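Local coordinates for effector protein Lem4 (lpg1101) (Legionella pneumophila subsp. pneumophila, PDB 6CGK) that acts as a membrane-associated protein tyrosine phosphatase of the haloacid dehalogenase superfamily, represented here by its HAD domain in inactive form, at residues F24-I28 / I152-D156; K34-S38 / R95-Y100; K132-V136 / D159-N165. The protein carries 1 engineered substitution. One frame throughout, in Å; residues are numbered along the deposited sequence. Where two conformers were deposited one is given.

Overall arrangement
The three contacts all touch one phosphate, which lies beyond the C-terminal ends of the strands of a parallel sheet with strand order 3-2-1-4-5. Contact 1 is buried and lies nearest the centre of the chain. It joins the loop after strand 19-23 to the end of the neighbouring strand 150-154, and its chemistry is magnesium coordination. Contacts 2 and 3 are partly buried, about 13 Å from the chain centre measured between centres. Contact 2 is loop against helix start, with van der Waals contacts and a water bridge. Contact 3 pairs two helices through a salt bridge and apolar packing. N96 connects contact 2 to D25 of contact 1. R95 forms a salt bridge with D159 of contact 3.

Contact 1 (F24-I28 / I152-D156); sequences FDGTI and ICDDD. With MG (magnesium ion), chain C; PO4 (phosphate ion), chain B.
This is the magnesium site of the HAD domain, where the loop after one strand meets the end of the adjacent parallel strand. Segment 24-28 is irregular and turns back on itself, with T27 N and I28 N hydrogen-bonded to F24 O at 3.2 and 2.9 Å. Segment 152-156 ends a strand. The closest CA pair is T27 and D155, 5.5 Å apart. MG takes D25 O at 2.0 Å, D155 OD1 at 2.3 Å, PO4 O4 at 2.2 Å and two waters. Engineered N23 completes the metal site. The sequence from N23 to T27 matches HAD motif I, whose first residue is normally the nucleophilic aspartate. D154 and D155 match the acidic motif IV. D155 has chi1 p. D154 reaches the metal through water 1, bound to D154 OD1 at 2.8 Å. The same OD1 accepts D156 N at 2.9 Å, an Asx turn. G26 has phi 88°, and a CB there would lie 2.3 Å from D155 OD2. T27 OG1 is hydrogen-bonded to N23 and accepts a weak hydrogen bond from D155 N at 3.1 Å. T27 CG2 packs 3.8 Å from C153 CB. F24 N and D25 N donate to PO4 O1 at 3.3 and 2.9 Å.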
ATOM      1  N   PHE A  24      -0.287   3.337   3.857  1.00 24.77           N
ATOM      2  CA  PHE A  24       0.256   2.341   4.793  1.00 24.65           C
ATOM      3  C   PHE A  24      -0.207   2.563   6.231  1.00 26.10           C
ATOM      4  O   PHE A  24      -0.984   1.764   6.754  1.00 27.87           O
ATOM      5  CB  PHE A  24       1.788   2.318   4.756  1.00 23.37           C
ATOM      6  CG  PHE A  24       2.392   1.217   5.586  1.00 22.98           C
ATOM      7  CD1 PHE A  24       2.365  -0.103   5.113  1.00 22.68           C
ATOM      8  CD2 PHE A  24       2.983   1.488   6.805  1.00 25.31           C
ATOM      9  CE1 PHE A  24       2.935  -1.134   5.885  1.00 25.66           C
ATOM     10  CE2 PHE A  24       3.550   0.464   7.588  1.00 26.15           C
ATOM     11  CZ  PHE A  24       3.516  -0.852   7.121  1.00 27.06           C
ATOM     12  N   ASP A  25       0.234   3.645   6.887  1.00 26.47           N
ATOM     13  CA  ASP A  25      -0.079   3.812   8.307  1.00 24.63           C
ATOM     14  C   ASP A  25      -1.564   4.091   8.479  1.00 31.76           C
ATOM     15  O   ASP A  25      -2.103   5.039   7.891  1.00 33.63           O
ATOM     16  CB  ASP A  25       0.706   4.978   8.914  1.00 27.32           C
ATOM     17  CG  ASP A  25       2.194   4.743   8.895  1.00 29.52           C
ATOM     18  OD1 ASP A  25       2.636   3.738   9.471  1.00 30.95           O
ATOM     19  OD2 ASP A  25       2.917   5.561   8.290  1.00 32.16           O
ATOM     20  N   GLY A  26      -2.217   3.283   9.292  1.00 28.07           N
ATOM     21  CA  GLY A  26      -3.620   3.462   9.596  1.00 33.62           C
ATOM     22  C   GLY A  26      -4.546   2.775   8.628  1.00 31.36           C
ATOM     23  O   GLY A  26      -5.752   2.682   8.897  1.00 35.64           O
ATOM     24  N   THR A  27      -4.017   2.320   7.499  1.00 29.66           N
ATOM     25  CA  THR A  27      -4.772   1.608   6.483  1.00 28.05           C
ATOM     26  C   THR A  27      -4.386   0.136   6.494  1.00 28.75           C
ATOM     27  O   THR A  27      -5.203  -0.720   6.838  1.00 31.28           O
ATOM     28  CB  THR A  27      -4.510   2.233   5.109  1.00 27.65           C
ATOM     29  OG1 THR A  27      -4.887   3.612   5.156  1.00 31.13           O
ATOM     30  CG2 THR A  27      -5.316   1.550   4.039  1.00 30.24           C
ATOM     31  N   ILE A  28      -3.131  -0.162   6.163  1.00 28.70           N
ATOM     32  CA  ILE A  28      -2.605  -1.510   6.342  1.00 28.08           C
ATOM     33  C   ILE A  28      -2.314  -1.806   7.819  1.00 28.63           C
ATOM     34  O   ILE A  28      -2.490  -2.947   8.256  1.00 30.03           O
ATOM     35  CB  ILE A  28      -1.370  -1.691   5.448  1.00 24.25           C
ATOM     36  CG1 ILE A  28      -1.821  -1.784   3.977  1.00 24.83           C
ATOM     37  CG2 ILE A  28      -0.566  -2.942   5.830  1.00 27.31           C
ATOM     38  CD1 ILE A  28      -0.734  -1.464   2.991  1.00 24.66           C
ATOM     39  N   ILE A 152      -8.537   2.360  -4.134  1.00 30.76           N
ATOM     40  CA  ILE A 152      -7.761   3.285  -3.305  1.00 30.77           C
ATOM     41  C   ILE A 152      -8.289   3.180  -1.896  1.00 33.01           C
ATOM     42  O   ILE A 152      -9.490   3.382  -1.672  1.00 31.15           O
ATOM     43  CB  ILE A 152      -7.885   4.743  -3.774  1.00 29.08           C
ATOM     44  CG1 ILE A 152      -7.368   4.918  -5.196  1.00 34.42           C
ATOM     45  CG2 ILE A 152      -7.208   5.694  -2.760  1.00 38.23           C
ATOM     46  CD1 ILE A 152      -7.620   6.350  -5.724  1.00 34.77           C
ATOM     47  N   CYS A 153      -7.401   2.883  -0.950  1.00 29.81           N
ATOM     48  CA  CYS A 153      -7.733   2.856   0.470  1.00 34.48           C
ATOM     49  C   CYS A 153      -6.831   3.816   1.234  1.00 30.31           C
ATOM     50  O   CYS A 153      -5.600   3.749   1.115  1.00 31.91           O
ATOM     51  CB  CYS A 153      -7.584   1.447   1.042  1.00 30.77           C
ATOM     52  SG  CYS A 153      -8.717   0.301   0.269  1.00 35.31           S
ATOM     53  N   ASP A 154      -7.443   4.710   2.016  1.00 31.46           N
ATOM     54  CA  ASP A 154      -6.694   5.621   2.871  1.00 33.18           C
ATOM     55  C   ASP A 154      -7.512   5.901   4.122  1.00 35.54           C
ATOM     56  O   ASP A 154      -8.737   6.016   4.056  1.00 37.90           O
ATOM     57  CB  ASP A 154      -6.372   6.922   2.131  1.00 38.87           C
ATOM     58  CG  ASP A 154      -5.145   7.615   2.668  1.00 35.70           C
ATOM     59  OD1 ASP A 154      -4.982   7.693   3.900  1.00 36.99           O
ATOM     60  OD2 ASP A 154      -4.338   8.096   1.846  1.00 37.72           O
ATOM     61  N   ASP A 155      -6.831   6.002   5.264  1.00 32.04           N
ATOM     62  CA  ASP A 155      -7.512   6.382   6.498  1.00 33.87           C
ATOM     63  C   ASP A 155      -7.620   7.896   6.672  1.00 39.96           C
ATOM     64  O   ASP A 155      -8.375   8.358   7.537  1.00 40.10           O
ATOM     65  CB  ASP A 155      -6.793   5.803   7.704  1.00 31.54           C
ATOM     66  CG  ASP A 155      -5.378   6.322   7.824  1.00 31.76           C
ATOM     67  OD1 ASP A 155      -4.647   6.187   6.832  1.00 33.80           O
ATOM     68  OD2 ASP A 155      -5.006   6.868   8.889  1.00 36.51           O
ATOM     69  N   ASP A 156      -6.855   8.669   5.910  1.00 47.42           N
ATOM     70  CA  ASP A 156      -6.929  10.122   5.935  1.00 52.79           C
ATOM     71  C   ASP A 156      -7.772  10.535   4.729  1.00 55.50           C
ATOM     72  O   ASP A 156      -7.358  10.341   3.580  1.00 46.30           O
ATOM     73  CB  ASP A 156      -5.525  10.727   5.902  1.00 48.30           C
ATOM     74  CG  ASP A 156      -5.514  12.216   6.208  1.00 64.77           C
ATOM     75  OD1 ASP A 156      -6.460  12.913   5.795  1.00 69.52           O
ATOM     76  OD2 ASP A 156      -4.558  12.689   6.863  1.00 63.88           O
TER
HETATM   77 MG    MG C 302      -2.424   6.662   6.716  1.00 34.34          MG
HETATM   78  P   PO4 B 301       1.040   7.130   5.713  1.00 33.97           P
HETATM   79  O1  PO4 B 301       1.422   5.717   5.305  1.00 29.75           O
HETATM   80  O2  PO4 B 301       1.177   8.151   4.588  1.00 28.30           O
HETATM   81  O3  PO4 B 301       1.969   7.519   6.853  1.00 31.50           O
HETATM   82  O4  PO4 B 301      -0.363   7.144   6.283  1.00 32.37           O
HETATM   83  O   HOH W   1      -2.873   8.348   5.577  1.00 33.97           O
HETATM   84  O   HOH W   2      -2.441   7.763   8.444  1.00 32.44           O

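Contact 2 (K34-S38 / R95-Y100); sequences KEVIS and RNHENY. With PO4 (phosphate ion), chain B.
A single water makes the polar link between these segments, which share no direct hydrogen bond. Water 3 donates to I37 O at 2.7 Å and lies 2.7 Å from H97 NE2. The rest is van der Waals contact, burying 206 Å² in all. Segment 34-38 is irregular. Segment 95-100 is a loop that enters a helix, with H97 at the N-cap. The closest CA pair is I37 and N96, at 6.2 Å. I37 has chi1 t and chi2 p, which sets CD1 3.6 Å from N96 OD1, 3.8 Å from R95 O and 4.2 Å from H97 CD2. V36 points toward the other segment. Its CG1 lies 3.7 Å from N96 ND2, 3.7 Å from Y100 OH and 3.9 Å from Y100 CE2; Y100 has chi1 t. N96 OD1 accepts H97 N at 2.6 Å, while N96 ND2 is hydrogen-bonded to D25 of the magnesium site. R95 N donates to PO4 O2 at 2.8 Å, so the contact borders the phosphate pocket of the HAD fold. The R95 guanidinium pairs with D159. Segment 34-38 runs from strand 19-23 toward helix 40-46, whose C42, S46 and L45 touch H97 and Y100 at the start of helix 98-107.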
ATOM      1  N   LYS A  34       0.671   9.756  12.110  1.00 34.01           N
ATOM      2  CA  LYS A  34       1.142  10.758  13.061  1.00 40.27           C
ATOM      3  C   LYS A  34       1.618  10.121  14.354  1.00 43.87           C
ATOM      4  O   LYS A  34       2.538  10.636  15.002  1.00 40.57           O
ATOM      5  CB  LYS A  34       0.040  11.787  13.354  1.00 46.88           C
ATOM      6  N   GLU A  35       1.021   9.011  14.758  1.00 40.84           N
ATOM      7  CA  GLU A  35       1.411   8.433  16.033  1.00 41.48           C
ATOM      8  C   GLU A  35       2.491   7.381  15.905  1.00 41.53           C
ATOM      9  O   GLU A  35       2.848   6.756  16.912  1.00 45.07           O
ATOM     10  CB  GLU A  35       0.197   7.874  16.776  1.00 58.44           C
ATOM     11  CG  GLU A  35      -0.705   6.936  16.032  1.00 61.95           C
ATOM     12  CD  GLU A  35      -2.073   6.864  16.695  1.00 70.68           C
ATOM     13  OE1 GLU A  35      -2.877   7.799  16.501  1.00 75.44           O
ATOM     14  OE2 GLU A  35      -2.339   5.890  17.432  1.00 74.69           O
ATOM     15  N   VAL A  36       3.074   7.216  14.725  1.00 32.63           N
ATOM     16  CA  VAL A  36       4.117   6.223  14.511  0.53 30.05           C
ATOM     17  C   VAL A  36       5.349   6.824  13.842  1.00 29.75           C
ATOM     18  O   VAL A  36       6.476   6.389  14.076  1.00 31.27           O
ATOM     19  CB  VAL A  36       3.553   5.046  13.688  0.53 31.71           C
ATOM     20  CG1 VAL A  36       4.619   4.450  12.801  0.53 30.77           C
ATOM     21  CG2 VAL A  36       3.000   3.983  14.642  0.53 36.80           C
ATOM     22  N   ILE A  37       5.148   7.830  12.978  1.00 36.66           N
ATOM     23  CA  ILE A  37       6.272   8.304  12.166  1.00 35.02           C
ATOM     24  C   ILE A  37       7.472   8.703  13.036  1.00 34.08           C
ATOM     25  O   ILE A  37       8.627   8.412  12.693  1.00 40.94           O
ATOM     26  CB  ILE A  37       5.831   9.456  11.240  1.00 35.80           C
ATOM     27  CG1 ILE A  37       6.988   9.823  10.328  1.00 41.35           C
ATOM     28  CG2 ILE A  37       5.378  10.678  12.029  1.00 44.99           C
ATOM     29  CD1 ILE A  37       7.304   8.708   9.353  1.00 43.29           C
ATOM     30  N   SER A  38       7.226   9.324  14.184  1.00 32.79           N
ATOM     31  CA  SER A  38       8.298   9.759  15.073  1.00 34.61           C
ATOM     32  C   SER A  38       8.574   8.779  16.184  1.00 33.40           C
ATOM     33  O   SER A  38       9.257   9.138  17.154  1.00 36.39           O
ATOM     34  CB  SER A  38       7.977  11.112  15.708  1.00 34.94           C
ATOM     35  OG  SER A  38       7.984  12.099  14.703  1.00 51.00           O
ATOM     36  N   ARG A  95       3.835   8.354   3.602  1.00 24.24           N
ATOM     37  CA  ARG A  95       4.826   9.289   4.127  1.00 22.88           C
ATOM     38  C   ARG A  95       5.801   8.634   5.109  1.00 24.99           C
ATOM     39  O   ARG A  95       6.657   9.352   5.659  1.00 29.85           O
ATOM     40  CB  ARG A  95       4.175  10.467   4.870  1.00 28.08           C
ATOM     41  CG  ARG A  95       3.046  11.146   4.188  1.00 54.62           C
ATOM     42  CD  ARG A  95       2.656  12.406   4.948  1.00 66.06           C
ATOM     43  NE  ARG A  95       1.558  13.100   4.279  1.00 80.99           N
ATOM     44  CZ  ARG A  95       0.270  12.840   4.489  1.00 86.04           C
ATOM     45  NH1 ARG A  95      -0.090  11.895   5.356  1.00 87.38           N
ATOM     46  NH2 ARG A  95      -0.657  13.528   3.835  1.00 89.75           N
ATOM     47  N   ASN A  96       5.684   7.336   5.335  1.00 26.93           N
ATOM     48  CA  ASN A  96       6.606   6.645   6.226  1.00 26.78           C
ATOM     49  C   ASN A  96       7.843   6.194   5.436  1.00 27.84           C
ATOM     50  O   ASN A  96       7.937   6.349   4.218  1.00 24.37           O
ATOM     51  CB  ASN A  96       5.893   5.468   6.898  1.00 24.20           C
ATOM     52  CG  ASN A  96       6.458   5.156   8.273  1.00 28.87           C
ATOM     53  OD1 ASN A  96       7.658   5.265   8.491  1.00 31.48           O
ATOM     54  ND2 ASN A  96       5.580   4.841   9.217  1.00 29.30           N
ATOM     55  N   HIS A  97       8.809   5.652   6.155  1.00 24.39           N
ATOM     56  CA  HIS A  97      10.086   5.224   5.593  1.00 22.33           C
ATOM     57  C   HIS A  97       9.946   3.905   4.863  1.00 26.36           C
ATOM     58  O   HIS A  97       9.270   2.992   5.343  1.00 25.54           O
ATOM     59  CB  HIS A  97      11.109   5.008   6.715  1.00 22.95           C
ATOM     60  CG  HIS A  97      11.354   6.217   7.553  1.00 26.00           C
ATOM     61  ND1 HIS A  97      12.152   7.261   7.138  1.00 27.45           N
ATOM     62  CD2 HIS A  97      10.913   6.542   8.791  1.00 23.96           C
ATOM     63  CE1 HIS A  97      12.194   8.181   8.088  1.00 27.64           C
ATOM     64  NE2 HIS A  97      11.447   7.771   9.102  1.00 28.69           N
ATOM     65  N   GLU A  98      10.641   3.799   3.724  1.00 22.13           N
ATOM     66  CA  GLU A  98      10.642   2.568   2.945  1.00 21.87           C
ATOM     67  C   GLU A  98      11.062   1.370   3.781  1.00 21.78           C
ATOM     68  O   GLU A  98      10.514   0.261   3.631  1.00 22.96           O
ATOM     69  CB  GLU A  98      11.599   2.723   1.771  1.00 22.86           C
ATOM     70  CG  GLU A  98      11.501   1.559   0.830  1.00 29.14           C
ATOM     71  CD  GLU A  98      12.326   1.766  -0.415  1.00 47.35           C
ATOM     72  OE1 GLU A  98      12.772   2.909  -0.654  1.00 43.68           O
ATOM     73  OE2 GLU A  98      12.529   0.786  -1.156  1.00 46.24           O
ATOM     74  N   ASN A  99      12.097   1.543   4.597  1.00 21.40           N
ATOM     75  CA  ASN A  99      12.591   0.379   5.343  1.00 20.74           C
ATOM     76  C   ASN A  99      11.664  -0.008   6.483  1.00 23.38           C
ATOM     77  O   ASN A  99      11.661  -1.176   6.919  1.00 24.65           O
ATOM     78  CB  ASN A  99      14.005   0.648   5.841  1.00 21.66           C
ATOM     79  CG  ASN A  99      14.995   0.596   4.705  1.00 21.67           C
ATOM     80  OD1 ASN A  99      14.780  -0.151   3.739  1.00 22.23           O
ATOM     81  ND2 ASN A  99      16.061   1.405   4.783  1.00 24.52           N
ATOM     82  N   TYR A 100      10.886   0.932   7.003  1.00 23.90           N
ATOM     83  CA  TYR A 100       9.903   0.543   8.015  1.00 23.53           C
ATOM     84  C   TYR A 100       8.790  -0.268   7.363  1.00 23.31           C
ATOM     85  O   TYR A 100       8.339  -1.289   7.907  1.00 23.51           O
ATOM     86  CB  TYR A 100       9.341   1.787   8.694  1.00 23.33           C
ATOM     87  CG  TYR A 100       8.344   1.529   9.801  1.00 24.68           C
ATOM     88  CD1 TYR A 100       8.776   1.062  11.052  1.00 21.78           C
ATOM     89  CD2 TYR A 100       6.977   1.764   9.603  1.00 25.21           C
ATOM     90  CE1 TYR A 100       7.865   0.849  12.085  1.00 26.28           C
ATOM     91  CE2 TYR A 100       6.061   1.563  10.621  1.00 24.73           C
ATOM     92  CZ  TYR A 100       6.516   1.099  11.869  1.00 27.89           C
ATOM     93  OH  TYR A 100       5.627   0.909  12.909  1.00 30.71           O
TER
HETATM   94  P   PO4 B 301       1.040   7.130   5.713  1.00 33.97           P
HETATM   95  O1  PO4 B 301       1.422   5.717   5.305  1.00 29.75           O
HETATM   96  O2  PO4 B 301       1.177   8.151   4.588  1.00 28.30           O
HETATM   97  O3  PO4 B 301       1.969   7.519   6.853  1.00 31.50           O
HETATM   98  O4  PO4 B 301      -0.363   7.144   6.283  1.00 32.37           O
HETATM   99  O   HOH W   3      11.074   8.898  11.541  1.00 41.10           O

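Contact 3 (K132-V136 / D159-N165); sequences KYKAV and DGEEMCN. With PO4 (phosphate ion), chain B.
Two helices of the Rossmann-like HAD fold pack side by side here, one leading into strand 150-154 and the other following it. Segments 132-136 and 159-165 run roughly parallel. Their axes approach to 7.3 Å at a signed crossing angle of -30°. The closest CA pair is Y133 and E162, at 4.7 Å. The charged interaction is at the phosphate end. K132 has chi1 m, chi2 m, chi3 t and chi4 p, and its NZ forms a salt bridge with D159 OD2 at 2.5 Å. The same NZ donates to PO4 O2 at 3.1 Å, consistent with the phosphate-binding lysine of HAD motif III. D159 OD1 pairs with R95. Among apolar contacts, V136 CG2 meets M163 CB at 3.7 Å, and K132 CB meets M163 CG at 3.7 Å. V136 and M163 also rest on I93 of strand 89-93. Backbone contacts lie on the outer side. Y133 CA makes a CA-H...O contact with E162 O at 3.3 Å. The Y133 ring, chi1 t, has the carbonyls of E162 and N165 at its edge, with Y133 CE1 3.5 Å from N165 O. Water 4 accepts from Y133 N at 3.0 Å and donates to E162 OE2 at 2.7 Å.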
ATOM      1  N   LYS A 132       1.007  12.594  -2.349  1.00 33.54           N
ATOM      2  CA  LYS A 132       0.239  11.438  -2.834  1.00 31.04           C
ATOM      3  C   LYS A 132      -0.383  11.724  -4.192  1.00 32.42           C
ATOM      4  O   LYS A 132      -0.474  10.829  -5.046  1.00 29.53           O
ATOM      5  CB  LYS A 132      -0.883  11.069  -1.857  1.00 37.97           C
ATOM      6  CG  LYS A 132      -0.517  10.882  -0.396  1.00 46.86           C
ATOM      7  CD  LYS A 132       0.475   9.792  -0.180  1.00 51.99           C
ATOM      8  CE  LYS A 132       0.792   9.620   1.325  1.00 55.25           C
ATOM      9  NZ  LYS A 132      -0.391   9.210   2.159  1.00 59.84           N
ATOM     10  N   TYR A 133      -0.883  12.943  -4.382  1.00 34.15           N
ATOM     11  CA  TYR A 133      -1.416  13.330  -5.681  1.00 34.19           C
ATOM     12  C   TYR A 133      -0.375  13.116  -6.764  1.00 30.17           C
ATOM     13  O   TYR A 133      -0.625  12.419  -7.755  1.00 31.52           O
ATOM     14  CB  TYR A 133      -1.872  14.790  -5.619  1.00 30.00           C
ATOM     15  CG  TYR A 133      -2.302  15.440  -6.929  1.00 35.37           C
ATOM     16  CD1 TYR A 133      -3.570  15.228  -7.444  1.00 44.59           C
ATOM     17  CD2 TYR A 133      -1.453  16.291  -7.619  1.00 38.38           C
ATOM     18  CE1 TYR A 133      -3.985  15.847  -8.634  1.00 43.15           C
ATOM     19  CE2 TYR A 133      -1.859  16.914  -8.820  1.00 40.80           C
ATOM     20  CZ  TYR A 133      -3.126  16.681  -9.307  1.00 41.03           C
ATOM     21  OH  TYR A 133      -3.551  17.289 -10.482  1.00 45.59           O
ATOM     22  N   LYS A 134       0.807  13.716  -6.591  1.00 30.21           N
ATOM     23  CA  LYS A 134       1.854  13.581  -7.599  1.00 31.59           C
ATOM     24  C   LYS A 134       2.319  12.135  -7.758  1.00 34.11           C
ATOM     25  O   LYS A 134       2.707  11.738  -8.865  1.00 33.37           O
ATOM     26  CB  LYS A 134       3.027  14.469  -7.245  1.00 36.87           C
ATOM     27  CG  LYS A 134       4.144  14.466  -8.249  1.00 46.37           C
ATOM     28  CD  LYS A 134       5.078  15.641  -7.977  1.00 45.67           C
ATOM     29  CE  LYS A 134       4.378  16.985  -8.143  1.00 54.04           C
ATOM     30  NZ  LYS A 134       5.271  18.107  -7.737  1.00 69.72           N
ATOM     31  N   ALA A 135       2.314  11.354  -6.671  1.00 28.93           N
ATOM     32  CA  ALA A 135       2.712   9.940  -6.753  1.00 26.08           C
ATOM     33  C   ALA A 135       1.789   9.164  -7.687  1.00 32.28           C
ATOM     34  O   ALA A 135       2.247   8.374  -8.530  1.00 28.94           O
ATOM     35  CB  ALA A 135       2.692   9.303  -5.352  1.00 25.18           C
ATOM     36  N   VAL A 136       0.480   9.375  -7.547  1.00 27.81           N
ATOM     37  CA  VAL A 136      -0.476   8.695  -8.420  1.00 27.87           C
ATOM     38  C   VAL A 136      -0.339   9.184  -9.851  1.00 32.28           C
ATOM     39  O   VAL A 136      -0.372   8.383 -10.791  1.00 28.19           O
ATOM     40  CB  VAL A 136      -1.922   8.871  -7.907  1.00 26.70           C
ATOM     41  CG1 VAL A 136      -2.923   8.405  -8.998  1.00 30.77           C
ATOM     42  CG2 VAL A 136      -2.121   8.078  -6.582  1.00 27.04           C
ATOM     43  N   ASP A 159      -5.920  12.793   2.281  1.00 46.56           N
ATOM     44  CA  ASP A 159      -4.951  11.994   1.541  1.00 44.71           C
ATOM     45  C   ASP A 159      -5.636  11.137   0.502  1.00 46.04           C
ATOM     46  O   ASP A 159      -5.153  11.007  -0.627  1.00 51.83           O
ATOM     47  CB  ASP A 159      -4.179  11.077   2.492  1.00 47.16           C
ATOM     48  CG  ASP A 159      -2.962  11.728   3.059  1.00 62.54           C
ATOM     49  OD1 ASP A 159      -3.095  12.858   3.579  1.00 54.60           O
ATOM     50  OD2 ASP A 159      -1.881  11.107   2.972  1.00 69.96           O
ATOM     51  N   GLY A 160      -6.746  10.504   0.885  1.00 47.75           N
ATOM     52  CA  GLY A 160      -7.426   9.623  -0.040  1.00 41.06           C
ATOM     53  C   GLY A 160      -7.911  10.373  -1.260  1.00 57.91           C
ATOM     54  O   GLY A 160      -7.758   9.906  -2.393  1.00 47.55           O
ATOM     55  N   GLU A 161      -8.473  11.565  -1.044  1.00 43.92           N
ATOM     56  CA  GLU A 161      -8.897  12.394  -2.159  1.00 47.42           C
ATOM     57  C   GLU A 161      -7.708  12.874  -2.969  1.00 50.08           C
ATOM     58  O   GLU A 161      -7.826  13.055  -4.184  1.00 55.12           O
ATOM     59  CB  GLU A 161      -9.725  13.561  -1.636  1.00 53.81           C
ATOM     60  CG  GLU A 161     -11.029  13.072  -1.060  1.00 61.84           C
ATOM     61  CD  GLU A 161     -11.870  14.176  -0.487  1.00 76.14           C
ATOM     62  OE1 GLU A 161     -11.328  15.279  -0.236  1.00 81.08           O
ATOM     63  OE2 GLU A 161     -13.079  13.931  -0.288  1.00 82.00           O
ATOM     64  N   GLU A 162      -6.552  13.067  -2.326  1.00 48.41           N
ATOM     65  CA  GLU A 162      -5.355  13.405  -3.084  1.00 46.03           C
ATOM     66  C   GLU A 162      -5.019  12.316  -4.095  1.00 38.26           C
ATOM     67  O   GLU A 162      -4.657  12.619  -5.237  1.00 43.14           O
ATOM     68  CB  GLU A 162      -4.175  13.631  -2.149  1.00 41.48           C
ATOM     69  CG  GLU A 162      -4.215  14.949  -1.418  1.00 44.84           C
ATOM     70  CD  GLU A 162      -4.234  16.120  -2.391  1.00 56.66           C
ATOM     71  OE1 GLU A 162      -5.311  16.396  -2.969  1.00 55.36           O
ATOM     72  OE2 GLU A 162      -3.170  16.746  -2.596  1.00 62.23           O
ATOM     73  N   MET A 163      -5.102  11.044  -3.690  1.00 43.81           N
ATOM     74  CA  MET A 163      -4.854   9.965  -4.648  1.00 41.45           C
ATOM     75  C   MET A 163      -5.972   9.881  -5.685  1.00 39.59           C
ATOM     76  O   MET A 163      -5.701   9.725  -6.884  1.00 37.03           O
ATOM     77  CB  MET A 163      -4.668   8.630  -3.916  1.00 33.12           C
ATOM     78  CG  MET A 163      -3.380   8.559  -3.068  1.00 32.64           C
ATOM     79  SD  MET A 163      -3.011   6.929  -2.425  1.00 35.84           S
ATOM     80  CE  MET A 163      -4.196   6.818  -1.092  1.00 34.21           C
ATOM     81  N   CYS A 164      -7.231  10.016  -5.254  1.00 38.80           N
ATOM     82  CA  CYS A 164      -8.337  10.114  -6.212  1.00 39.76           C
ATOM     83  C   CYS A 164      -8.136  11.267  -7.193  1.00 41.77           C
ATOM     84  O   CYS A 164      -8.380  11.120  -8.393  1.00 44.84           O
ATOM     85  CB  CYS A 164      -9.665  10.308  -5.488  1.00 52.19           C
ATOM     86  SG  CYS A 164     -10.227   8.944  -4.523  1.00 62.17           S
ATOM     87  N   ASN A 165      -7.750  12.450  -6.691  1.00 41.68           N
ATOM     88  CA  ASN A 165      -7.551  13.581  -7.595  1.00 42.09           C
ATOM     89  C   ASN A 165      -6.467  13.292  -8.624  1.00 41.27           C
ATOM     90  O   ASN A 165      -6.562  13.735  -9.762  1.00 43.24           O
ATOM     91  CB  ASN A 165      -7.198  14.834  -6.802  1.00 48.63           C
ATOM     92  CG  ASN A 165      -8.380  15.402  -6.054  1.00 57.83           C
ATOM     93  OD1 ASN A 165      -9.463  14.813  -6.024  1.00 55.92           O
ATOM     94  ND2 ASN A 165      -8.175  16.554  -5.434  1.00 66.04           N
TER
HETATM   95  P   PO4 B 301       1.040   7.130   5.713  1.00 33.97           P
HETATM   96  O1  PO4 B 301       1.422   5.717   5.305  1.00 29.75           O
HETATM   97  O2  PO4 B 301       1.177   8.151   4.588  1.00 28.30           O
HETATM   98  O3  PO4 B 301       1.969   7.519   6.853  1.00 31.50           O
HETATM   99  O4  PO4 B 301      -0.363   7.144   6.283  1.00 32.37           O
HETATM  100  O   HOH W   4      -0.986  15.225  -2.494  1.00 35.56           O